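Long-range contacts in microcin B17-processing protein McbD (Escherichia coli str. K-12 substr. MG1655, PDB 6GRH), which is required to convert the inactive microcin B17 precursor peptide into the active antibiotic, as the YcaO-family subunit of the McbBCD synthetase complex: residues M1-Y5 and M16-P20; N23-P27 and N196-I201; S242-S246 and S258-L262; S359-F363 and N373-Y379. The protein carries 1 engineered substitution. The contacts are given in a common frame with arbitrary orientation. Numbering follows the deposited sequence.

Contact 1 of 4, residues M1-Y5 and M16-P20; sequences MINVY and MAMSP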
loop_
_atom_site.group_PDB
_atom_site.type_symbol
_atom_site.label_atom_id
_atom_site.label_comp_id
_atom_site.label_asym_id
_atom_site.label_seq_id
_atom_site.Cartn_x
_atom_site.Cartn_y
_atom_site.Cartn_z
ATOM N N MET E 1 11.401 16.463 -1.340
ATOM C CA MET E 1 11.841 15.134 -0.819
ATOM C C MET E 1 12.543 15.302 0.517
ATOM O O MET E 1 12.906 16.410 0.888
ATOM C CB MET E 1 12.742 14.409 -1.828
ATOM C CG MET E 1 11.913 13.686 -2.874
ATOM S SD MET E 1 12.875 13.082 -4.258
ATOM C CE MET E 1 13.259 14.578 -5.173
ATOM N N ILE E 2 12.751 14.178 1.207
ATOM C CA ILE E 2 13.101 14.130 2.628
ATOM C C ILE E 2 11.949 14.727 3.419
ATOM O O ILE E 2 11.078 13.987 3.888
ATOM C CB ILE E 2 14.450 14.780 2.950
ATOM C CG1 ILE E 2 15.556 13.946 2.328
ATOM C CG2 ILE E 2 14.656 14.892 4.462
ATOM C CD1 ILE E 2 16.906 14.615 2.352
ATOM N N ASN E 3 11.895 16.051 3.484
ATOM C CA ASN E 3 10.828 16.776 4.172
ATOM C C ASN E 3 10.629 16.356 5.620
ATOM O O ASN E 3 9.587 15.838 5.988
ATOM C CB ASN E 3 9.542 16.664 3.369
ATOM C CG ASN E 3 9.705 17.155 1.954
ATOM O OD1 ASN E 3 9.762 16.355 0.982
ATOM N ND2 ASN E 3 9.841 18.481 1.814
ATOM N N VAL E 4 11.655 16.551 6.428
ATOM C CA VAL E 4 11.581 16.285 7.842
ATOM C C VAL E 4 11.265 17.610 8.530
ATOM O O VAL E 4 12.052 18.538 8.428
ATOM C CB VAL E 4 12.905 15.672 8.344
ATOM C CG1 VAL E 4 12.884 15.527 9.872
ATOM C CG2 VAL E 4 13.117 14.306 7.691
ATOM N N TYR E 5 10.111 17.689 9.187
ATOM C CA TYR E 5 9.635 18.889 9.892
ATOM C C TYR E 5 9.712 18.669 11.403
ATOM O O TYR E 5 9.368 17.591 11.873
ATOM C CB TYR E 5 8.190 19.187 9.503
ATOM C CG TYR E 5 7.970 19.295 8.012
ATOM C CD1 TYR E 5 8.591 20.307 7.271
ATOM C CD2 TYR E 5 7.206 18.351 7.321
ATOM C CE1 TYR E 5 8.415 20.413 5.882
ATOM C CE2 TYR E 5 7.022 18.440 5.941
ATOM C CZ TYR E 5 7.625 19.467 5.223
ATOM O OH TYR E 5 7.452 19.593 3.866
ATOM N N MET E 16 14.035 20.249 6.999
ATOM C CA MET E 16 15.003 19.856 5.996
ATOM C C MET E 16 14.263 19.401 4.751
ATOM O O MET E 16 13.206 18.759 4.832
ATOM C CB MET E 16 15.917 18.739 6.441
ATOM C CG MET E 16 16.930 18.442 5.338
ATOM S SD MET E 16 18.224 17.347 5.856
ATOM C CE MET E 16 19.203 17.402 4.366
ATOM N N ALA E 17 14.801 19.771 3.602
ATOM C CA ALA E 17 14.224 19.391 2.317
ATOM C C ALA E 17 15.302 19.235 1.232
ATOM O O ALA E 17 16.257 19.995 1.163
ATOM C CB ALA E 17 13.183 20.407 1.900
ATOM N N MET E 18 15.149 18.193 0.430
ATOM C CA MET E 18 15.899 18.034 -0.801
ATOM C C MET E 18 14.958 18.490 -1.903
ATOM O O MET E 18 13.842 17.992 -2.024
ATOM C CB MET E 18 16.285 16.579 -0.970
ATOM C CG MET E 18 17.088 16.285 -2.215
ATOM S SD MET E 18 17.434 14.514 -2.272
ATOM C CE MET E 18 16.254 13.941 -3.475
ATOM N N SER E 19 15.389 19.453 -2.687
ATOM C CA SER E 19 14.560 19.973 -3.767
ATOM C C SER E 19 14.363 18.987 -4.950
ATOM O O SER E 19 15.318 18.396 -5.431
ATOM C CB SER E 19 15.139 21.286 -4.288
ATOM O OG SER E 19 14.339 21.731 -5.372
ATOM N N PRO E 20 13.112 18.815 -5.417
ATOM C CA PRO E 20 12.891 18.167 -6.699
ATOM C C PRO E 20 13.593 18.909 -7.818
ATOM O O PRO E 20 13.825 20.133 -7.706
ATOM C CB PRO E 20 11.377 18.321 -6.922
ATOM C CG PRO E 20 10.815 18.527 -5.584
ATOM C CD PRO E 20 11.844 19.282 -4.815
#
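Two pairs of backbone hydrogen bonds, separated by a kink in the first segment, hold the N-terminus against residues 16-20, which run antiparallel to it. At the regular end, Val4 N donates to Met16 O (3.1 Å) and Met16 N to Val4 O (3.0 Å), making Val4 and Met16 a hydrogen-bonded pair. At the other end, Met18 N donates to Met1 O (2.9 Å), and Met1 N donates back to Met18 O (3.0 Å). Met1 N also bonds weakly to Asn3 OD1 (2.8 Å) and hydrogen-bonds to Glu196 OE2 of McbC. Next to the Val4-Met16 pair, Asn3 and Val4 both face Met16, a G1 beta bulge. Ile2 and Asn3 have positive phi angles, and Met1 O accepts a second, weak bond from Asn3 N (2.8 Å). Outside the hairpin, Ile2 N is taken by Gln288 of McbB, Asn3 ND2 by Thr12 of McbC and, weakly, by Tyr5 OH (3.3 Å), which itself pairs with the carbonyl of Thr15 of McbC. Ile2 CD1 packs on Met18 CB (3.9 Å) and Met16 CE (4.1 Å), while the methyls Met1 CE and Met18 CE touch at 3.5 Å. The hairpin forms one edge of a four-stranded antiparallel sheet: Ala17 and Ser19 bond onward to strand 28-33, and Ile2, Met16 and Met18 lie on helix 47-66.

Contact 2 of 4, residues N23-P27 and N196-I201; sequences NRNMP and NHIDEI
A type I beta turn from Asn23 to Met26, with an Asx turn at its start, lies in the loop between strands 15-18 and 28-33 of the N-terminal sheet and docks on the first turn of helix 196-208. The corner residues have phi/psi of -65/-24° (Arg24) and -86/1° (Asn25), and Met26 and Pro27 are extended. Asn25 and His197 are the closest residues in register, with CA atoms 5.1 Å apart. At chi1 onward, Asn25 is m, Met26 m, m, t and His197 p. Within the turn, Met26 N donates to Asn23 O (3.1 Å) and Asn25 N to Asn23 OD1 (2.9 Å). Across the interface there is one direct hydrogen bond: Asn23, chi1 t, sends ND2 to Glu200 OE2 (2.6 Å), with Glu200 chi1 t and chi2 at 92°. The same carboxylate makes a salt bridge to Arg63 of a McbC subunit, so the contact lies at a subunit boundary; Arg24 hydrogen-bonds to a second McbC subunit and to McbB. Asn25 O is buried without a hydrogen-bond partner and receives a CA-H...O contact from His197 CA (3.2 Å). Apolar packing is supplied by Pro27 CG on Ile201 CD1 (3.7 Å), Met26 SD on Ile201 CG1 (4.3 Å) and Met26 CE on Glu200 CG (3.9 Å). One water donates to Asn23 OD1 (2.8 Å) and Glu200 OE2 (2.8 Å) while accepting from Asn25 ND2 (2.9 Å).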
loop_
_atom_site.group_PDB
_atom_site.type_symbol
_atom_site.label_atom_id
_atom_site.label_comp_id
_atom_site.label_asym_id
_atom_site.label_seq_id
_atom_site.Cartn_x
_atom_site.Cartn_y
_atom_site.Cartn_z
ATOM N N ASN E 23 15.707 17.709 -14.245
ATOM C CA ASN E 23 16.902 17.278 -14.987
ATOM C C ASN E 23 17.798 16.368 -14.125
ATOM O O ASN E 23 18.377 16.808 -13.111
ATOM C CB ASN E 23 17.680 18.538 -15.395
ATOM C CG ASN E 23 18.858 18.248 -16.284
ATOM O OD1 ASN E 23 19.267 17.098 -16.453
ATOM N ND2 ASN E 23 19.412 19.300 -16.872
ATOM N N ARG E 24 17.930 15.108 -14.529
ATOM C CA ARG E 24 18.720 14.149 -13.770
ATOM C C ARG E 24 20.207 14.516 -13.736
ATOM O O ARG E 24 20.915 14.125 -12.807
ATOM C CB ARG E 24 18.538 12.715 -14.294
ATOM C CG ARG E 24 19.241 12.411 -15.594
ATOM C CD ARG E 24 18.960 11.005 -16.081
ATOM N NE ARG E 24 19.890 10.661 -17.141
ATOM C CZ ARG E 24 21.117 10.172 -16.950
ATOM N NH1 ARG E 24 21.578 9.904 -15.729
ATOM N NH2 ARG E 24 21.882 9.910 -17.998
ATOM N N ASN E 25 20.638 15.277 -14.734
ATOM C CA ASN E 25 21.994 15.789 -14.796
ATOM C C ASN E 25 22.295 17.093 -14.082
ATOM O O ASN E 25 23.419 17.547 -14.139
ATOM C CB ASN E 25 22.441 15.851 -16.266
ATOM C CG ASN E 25 22.562 14.477 -16.866
ATOM O OD1 ASN E 25 23.144 13.597 -16.236
ATOM N ND2 ASN E 25 21.978 14.262 -18.042
ATOM N N MET E 26 21.331 17.716 -13.409
ATOM C CA MET E 26 21.667 18.866 -12.584
ATOM C C MET E 26 22.006 18.358 -11.187
ATOM O O MET E 26 21.562 17.272 -10.800
ATOM C CB MET E 26 20.560 19.911 -12.569
ATOM C CG MET E 26 20.538 20.798 -13.833
ATOM S SD MET E 26 21.954 21.922 -13.974
ATOM C CE MET E 26 21.536 22.982 -15.372
ATOM N N PRO E 27 22.817 19.120 -10.434
ATOM C CA PRO E 27 23.120 18.722 -9.055
ATOM C C PRO E 27 21.869 18.764 -8.186
ATOM O O PRO E 27 20.934 19.469 -8.490
ATOM C CB PRO E 27 24.156 19.742 -8.578
ATOM C CG PRO E 27 24.266 20.780 -9.621
ATOM C CD PRO E 27 23.542 20.332 -10.855
ATOM N N ASN E 196 29.176 14.577 -15.788
ATOM C CA ASN E 196 27.948 15.056 -16.427
ATOM C C ASN E 196 27.355 16.318 -15.768
ATOM O O ASN E 196 27.019 17.261 -16.478
ATOM C CB ASN E 196 26.870 13.946 -16.512
ATOM C CG ASN E 196 27.054 13.042 -17.727
ATOM O OD1 ASN E 196 28.089 13.065 -18.390
ATOM N ND2 ASN E 196 26.035 12.264 -18.039
ATOM N N HIS E 197 27.277 16.357 -14.450
ATOM C CA HIS E 197 26.643 17.511 -13.797
ATOM C C HIS E 197 27.492 18.781 -13.853
ATOM O O HIS E 197 26.941 19.877 -13.869
ATOM C CB HIS E 197 26.101 17.207 -12.395
ATOM C CG HIS E 197 27.142 16.996 -11.335
ATOM N ND1 HIS E 197 27.790 15.789 -11.152
ATOM C CD2 HIS E 197 27.605 17.821 -10.367
ATOM C CE1 HIS E 197 28.617 15.890 -10.123
ATOM N NE2 HIS E 197 28.528 17.114 -9.632
ATOM N N ILE E 198 28.812 18.624 -13.986
ATOM C CA ILE E 198 29.718 19.769 -14.064
ATOM C C ILE E 198 29.624 20.372 -15.458
ATOM O O ILE E 198 29.483 21.585 -15.616
ATOM C CB ILE E 198 31.171 19.354 -13.726
ATOM C CG1 ILE E 198 31.231 18.715 -12.334
ATOM C CG2 ILE E 198 32.131 20.536 -13.840
ATOM C CD1 ILE E 198 30.687 19.568 -11.205
ATOM N N ASP E 199 29.673 19.515 -16.465
ATOM C CA ASP E 199 29.560 19.946 -17.856
ATOM C C ASP E 199 28.203 20.561 -18.182
ATOM O O ASP E 199 28.125 21.494 -18.953
ATOM C CB ASP E 199 29.879 18.775 -18.790
ATOM C CG ASP E 199 31.339 18.313 -18.657
ATOM O OD1 ASP E 199 32.195 19.121 -18.228
ATOM O OD2 ASP E 199 31.636 17.141 -18.948
ATOM N N GLU E 200 27.149 20.038 -17.573
ATOM C CA GLU E 200 25.804 20.611 -17.693
ATOM C C GLU E 200 25.770 22.075 -17.183
ATOM O O GLU E 200 25.250 22.961 -17.865
ATOM C CB GLU E 200 24.816 19.752 -16.905
ATOM C CG GLU E 200 23.352 20.023 -17.191
ATOM C CD GLU E 200 22.766 19.155 -18.290
ATOM O OE1 GLU E 200 23.503 18.455 -19.036
ATOM O OE2 GLU E 200 21.527 19.203 -18.414
ATOM N N ILE E 201 26.336 22.314 -15.996
ATOM C CA ILE E 201 26.449 23.674 -15.455
ATOM C C ILE E 201 27.321 24.543 -16.364
ATOM O O ILE E 201 26.912 25.631 -16.745
ATOM C CB ILE E 201 27.011 23.706 -14.007
ATOM C CG1 ILE E 201 26.058 23.017 -13.037
ATOM C CG2 ILE E 201 27.281 25.143 -13.545
ATOM C CD1 ILE E 201 26.744 22.565 -11.765
HETATM O O HOH W 1 20.535 16.613 -18.879
#

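Contact 3 of 4, residues S242-S246 and S258-L262; sequences STGLS and SVVEL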
loop_
_atom_site.group_PDB
_atom_site.type_symbol
_atom_site.label_atom_id
_atom_site.label_comp_id
_atom_site.label_asym_id
_atom_site.label_seq_id
_atom_site.Cartn_x
_atom_site.Cartn_y
_atom_site.Cartn_z
ATOM N N SER E 242 28.294 35.836 -10.734
ATOM C CA SER E 242 28.402 34.871 -9.642
ATOM C C SER E 242 29.805 34.315 -9.579
ATOM O O SER E 242 30.622 34.545 -10.474
ATOM C CB SER E 242 27.366 33.748 -9.799
ATOM O OG SER E 242 27.273 33.017 -8.598
ATOM N N THR E 243 30.095 33.594 -8.509
ATOM C CA THR E 243 31.433 33.072 -8.312
ATOM C C THR E 243 31.387 31.808 -7.497
ATOM O O THR E 243 30.435 31.574 -6.770
ATOM C CB THR E 243 32.380 34.123 -7.657
ATOM O OG1 THR E 243 33.693 33.568 -7.479
ATOM C CG2 THR E 243 31.876 34.584 -6.322
ATOM N N GLY E 244 32.405 30.985 -7.669
ATOM C CA GLY E 244 32.595 29.787 -6.878
ATOM C C GLY E 244 34.068 29.600 -6.602
ATOM O O GLY E 244 34.923 30.027 -7.387
ATOM N N LEU E 245 34.362 28.963 -5.483
ATOM C CA LEU E 245 35.723 28.759 -5.052
ATOM C C LEU E 245 35.832 27.436 -4.318
ATOM O O LEU E 245 34.986 27.110 -3.478
ATOM C CB LEU E 245 36.137 29.886 -4.119
ATOM C CG LEU E 245 37.531 29.814 -3.485
ATOM C CD1 LEU E 245 38.631 29.885 -4.538
ATOM C CD2 LEU E 245 37.663 30.963 -2.510
ATOM N N SER E 246 36.900 26.700 -4.593
ATOM C CA SER E 246 37.182 25.507 -3.845
ATOM C C SER E 246 38.645 25.150 -3.903
ATOM O O SER E 246 39.301 25.405 -4.907
ATOM C CB SER E 246 36.320 24.368 -4.377
ATOM O OG SER E 246 36.518 23.210 -3.604
ATOM N N SER E 258 34.331 23.872 -7.325
ATOM C CA SER E 258 34.173 25.315 -7.592
ATOM C C SER E 258 32.956 25.640 -8.483
ATOM O O SER E 258 32.190 26.568 -8.204
ATOM C CB SER E 258 35.440 25.876 -8.223
ATOM O OG SER E 258 35.313 27.258 -8.421
ATOM N N VAL E 259 32.788 24.853 -9.538
ATOM C CA VAL E 259 31.657 25.013 -10.446
ATOM C C VAL E 259 30.317 24.823 -9.700
ATOM O O VAL E 259 29.377 25.603 -9.892
ATOM C CB VAL E 259 31.791 24.066 -11.653
ATOM C CG1 VAL E 259 30.519 23.975 -12.490
ATOM C CG2 VAL E 259 32.941 24.530 -12.511
ATOM N N VAL E 260 30.259 23.816 -8.831
ATOM C CA VAL E 260 29.025 23.522 -8.085
ATOM C C VAL E 260 28.776 24.601 -7.023
ATOM O O VAL E 260 27.621 24.968 -6.767
ATOM C CB VAL E 260 29.041 22.110 -7.459
ATOM C CG1 VAL E 260 27.797 21.883 -6.621
ATOM C CG2 VAL E 260 29.105 21.058 -8.542
ATOM N N GLU E 261 29.840 25.105 -6.403
ATOM C CA GLU E 261 29.717 26.258 -5.494
ATOM C C GLU E 261 29.146 27.474 -6.228
ATOM O O GLU E 261 28.259 28.138 -5.708
ATOM C CB GLU E 261 31.062 26.618 -4.863
ATOM C CG GLU E 261 31.581 25.590 -3.860
ATOM C CD GLU E 261 30.996 25.740 -2.463
ATOM O OE1 GLU E 261 30.596 26.867 -2.070
ATOM O OE2 GLU E 261 30.958 24.724 -1.739
ATOM N N LEU E 262 29.626 27.745 -7.434
ATOM C CA LEU E 262 29.048 28.815 -8.242
ATOM C C LEU E 262 27.548 28.591 -8.511
ATOM O O LEU E 262 26.737 29.462 -8.258
ATOM C CB LEU E 262 29.827 29.005 -9.544
ATOM C CG LEU E 262 29.493 30.254 -10.371
ATOM C CD1 LEU E 262 30.671 30.685 -11.255
ATOM C CD2 LEU E 262 28.229 30.063 -11.216
HETATM O O HOH W 2 32.254 29.464 -3.360
#
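No direct hydrogen bond joins strand 242-246 to helix 258-262; their axes approach to 5.8 Å at 143°. Gly244 makes this closeness possible: an ideal CB there would lie 2.1 Å from Ser258 O and 2.5 Å from Leu262 N, whereas Gly244 CA sits 3.6 Å from that nitrogen. Ser242 and Ser246, both chi1 t, point toward the helix on the same face, with Ser242 OG 4.0 Å from Leu262 CG and Ser246 CB 3.6 Å from Ser258 N. Ser258, likewise t, brings OG within 3.0 Å of Gly244 O but bonds to Thr228 and Val226 on the adjacent strand. Glu261 chi1 m places CG 3.7 Å from Leu245 O; chi2 m then turns the carboxylate so that OE1 takes a weak bond from the water that accepts from Leu245 N. Leu262, chi1 t, packs on Thr228 and Leu205. A strand followed by a helix folded back over its sheet is typical of layered alpha/beta packing, here on the mixed sheet of the YcaO domain.

Contact 4 of 4, residues S359-F363 and N373-Y379; sequences SPDFF and NINNKIY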
loop_
_atom_site.group_PDB
_atom_site.type_symbol
_atom_site.label_atom_id
_atom_site.label_comp_id
_atom_site.label_asym_id
_atom_site.label_seq_id
_atom_site.Cartn_x
_atom_site.Cartn_y
_atom_site.Cartn_z
ATOM N N SER E 359 44.780 31.809 12.380
ATOM C CA SER E 359 46.134 32.325 12.532
ATOM C C SER E 359 46.191 33.862 12.512
ATOM O O SER E 359 45.766 34.480 11.535
ATOM C CB SER E 359 47.051 31.779 11.453
ATOM O OG SER E 359 48.378 32.274 11.647
ATOM N N PRO E 360 46.753 34.481 13.575
ATOM C CA PRO E 360 46.997 35.947 13.525
ATOM C C PRO E 360 48.115 36.379 12.576
ATOM O O PRO E 360 48.302 37.578 12.388
ATOM C CB PRO E 360 47.359 36.289 14.973
ATOM C CG PRO E 360 48.010 35.036 15.481
ATOM C CD PRO E 360 47.251 33.895 14.836
ATOM N N ASP E 361 48.866 35.424 12.013
ATOM C CA ASP E 361 49.838 35.703 10.952
ATOM C C ASP E 361 49.285 35.654 9.522
ATOM O O ASP E 361 50.011 35.936 8.556
ATOM C CB ASP E 361 51.027 34.755 11.104
ATOM C CG ASP E 361 51.907 35.127 12.289
ATOM O OD1 ASP E 361 52.038 36.339 12.582
ATOM O OD2 ASP E 361 52.465 34.211 12.937
ATOM N N PHE E 362 48.006 35.316 9.395
ATOM C CA PHE E 362 47.285 35.369 8.141
ATOM C C PHE E 362 46.087 36.292 8.389
ATOM O O PHE E 362 45.910 36.811 9.513
ATOM C CB PHE E 362 46.798 33.961 7.765
ATOM C CG PHE E 362 47.891 33.003 7.330
ATOM C CD1 PHE E 362 48.713 32.386 8.264
ATOM C CD2 PHE E 362 48.055 32.678 5.996
ATOM C CE1 PHE E 362 49.699 31.496 7.875
ATOM C CE2 PHE E 362 49.053 31.785 5.595
ATOM C CZ PHE E 362 49.865 31.186 6.539
ATOM N N PHE E 363 45.258 36.501 7.372
ATOM C CA PHE E 363 44.009 37.250 7.589
ATOM C C PHE E 363 43.087 36.544 8.593
ATOM O O PHE E 363 42.819 35.358 8.466
ATOM C CB PHE E 363 43.295 37.515 6.276
ATOM C CG PHE E 363 44.060 38.426 5.375
ATOM C CD1 PHE E 363 44.043 39.802 5.595
ATOM C CD2 PHE E 363 44.821 37.920 4.338
ATOM C CE1 PHE E 363 44.748 40.650 4.781
ATOM C CE2 PHE E 363 45.523 38.760 3.510
ATOM C CZ PHE E 363 45.508 40.128 3.730
ATOM N N ASN E 373 43.422 42.628 10.205
ATOM C CA ASN E 373 44.880 42.629 10.339
ATOM C C ASN E 373 45.541 42.617 8.948
ATOM O O ASN E 373 46.093 41.619 8.501
ATOM C CB ASN E 373 45.380 41.508 11.272
ATOM C CG ASN E 373 45.053 40.111 10.782
ATOM O OD1 ASN E 373 43.919 39.821 10.367
ATOM N ND2 ASN E 373 46.042 39.217 10.869
ATOM N N ILE E 374 45.486 43.769 8.291
ATOM C CA ILE E 374 45.977 43.941 6.925
ATOM C C ILE E 374 47.479 43.610 6.762
ATOM O O ILE E 374 47.896 43.099 5.710
ATOM C CB ILE E 374 45.667 45.377 6.412
ATOM C CG1 ILE E 374 45.781 45.464 4.881
ATOM C CG2 ILE E 374 46.544 46.423 7.096
ATOM C CD1 ILE E 374 44.765 44.627 4.135
ATOM N N ASN E 375 48.267 43.871 7.805
ATOM C CA ASN E 375 49.699 43.568 7.788
ATOM C C ASN E 375 49.932 42.253 8.513
ATOM O O ASN E 375 49.718 42.155 9.721
ATOM C CB ASN E 375 50.492 44.697 8.441
ATOM C CG ASN E 375 50.340 46.024 7.711
ATOM O OD1 ASN E 375 50.049 46.065 6.511
ATOM N ND2 ASN E 375 50.562 47.124 8.432
ATOM N N ASN E 376 50.348 41.243 7.757
ATOM C CA ASN E 376 50.498 39.880 8.282
ATOM C C ASN E 376 51.612 39.170 7.480
ATOM O O ASN E 376 52.355 39.844 6.755
ATOM C CB ASN E 376 49.127 39.148 8.295
ATOM C CG ASN E 376 48.446 39.123 6.933
ATOM O OD1 ASN E 376 49.047 38.741 5.929
ATOM N ND2 ASN E 376 47.178 39.518 6.898
ATOM N N LYS E 377 51.772 37.852 7.628
ATOM C CA LYS E 377 52.869 37.155 6.937
ATOM C C LYS E 377 52.679 36.935 5.436
ATOM O O LYS E 377 53.631 36.536 4.767
ATOM C CB LYS E 377 53.208 35.832 7.622
ATOM C CG LYS E 377 53.764 35.991 9.025
ATOM C CD LYS E 377 55.160 36.603 9.019
ATOM C CE LYS E 377 55.700 36.868 10.417
ATOM N NZ LYS E 377 55.496 35.723 11.350
ATOM N N ILE E 378 51.497 37.211 4.886
ATOM C CA ILE E 378 51.300 37.105 3.419
ATOM C C ILE E 378 50.915 38.409 2.715
ATOM O O ILE E 378 50.774 38.431 1.488
ATOM C CB ILE E 378 50.282 36.007 3.063
ATOM C CG1 ILE E 378 48.890 36.343 3.618
ATOM C CG2 ILE E 378 50.759 34.663 3.603
ATOM C CD1 ILE E 378 47.787 35.520 3.012
ATOM N N TYR E 379 50.731 39.488 3.472
ATOM C CA TYR E 379 50.420 40.775 2.873
ATOM C C TYR E 379 50.854 41.912 3.795
ATOM O O TYR E 379 50.872 41.756 5.012
ATOM C CB TYR E 379 48.926 40.857 2.565
ATOM C CG TYR E 379 48.541 42.042 1.717
ATOM C CD1 TYR E 379 48.691 42.007 0.339
ATOM C CD2 TYR E 379 48.025 43.205 2.296
ATOM C CE1 TYR E 379 48.337 43.084 -0.449
ATOM C CE2 TYR E 379 47.666 44.292 1.518
ATOM C CZ TYR E 379 47.823 44.228 0.139
ATOM O OH TYR E 379 47.490 45.309 -0.658
#
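The ring of Phe363 is the main bump of this contact, and the loop 373-379 curls round it to form the hollow. Ile374 CD1 meets the ring near its plane (4.0 Å from Phe363 CE1), Asn376 ND2 lies over one face, 3.4 Å from Phe363 CD1, and Ile378 CD1 (4.0 Å from Phe363 CE2) and Tyr379 CB (3.7 Å from Phe363 CZ) close in further round. Leu175 and Leu179 of helix 157-180 also line the ring's surroundings. The loop keeps its curve through Asn376: ND2 donates to Asn373 O (2.9 Å), and OD1 accepts from Ile378 N (3.1 Å), an Asx turn. In the partner segment, residues 359-362 make a type I beta turn, with an ST turn in which Asp361 N donates to Ser359 OG (3.2 Å). Both segments belong to the loop region after strand 350-358, joined to each other by two hydrogen bonds: Lys377 N to Asp361 O (2.8 Å) and Asn373 ND2 to Phe362 O (2.8 Å). Alongside them, Asp361 CB rests 3.7 Å from Lys377 CG, next to a long salt bridge between Asp361 OD1 and Lys377 NZ (3.7 Å); Asp361 OD2 is held by Ser335 and Asn337. The second ring, Phe362, puts CE2 3.9 Å from Ile378 CG2 and stacks edge-to-face with Phe168, while Pro360 packs against Ala87, Phe88 and Ala91 of helix 82-95.

The four contacts follow one another along the chain, each closing before the next opens. Contacts 1 and 2 adjoin in sequence, with centres about 20 Å apart; the turn of contact 2 leads from the N-terminal hairpin towards strand 28-33 of the same sheet. Contact 2 touches contact 3, their centres about 14 Å apart, where helix 196-208 packs on helix 251-275: Ile198 CD1 meets Val260 CG2 at 3.4 Å. Contact 4 lies on the other side of the chain's centre, about 25 Å from contact 3 and about 42 Å from contact 1 between centres. Subunit interfaces with McbB and McbC involve contacts 1 and 2, whereas contacts 3 and 4 are made within McbD alone.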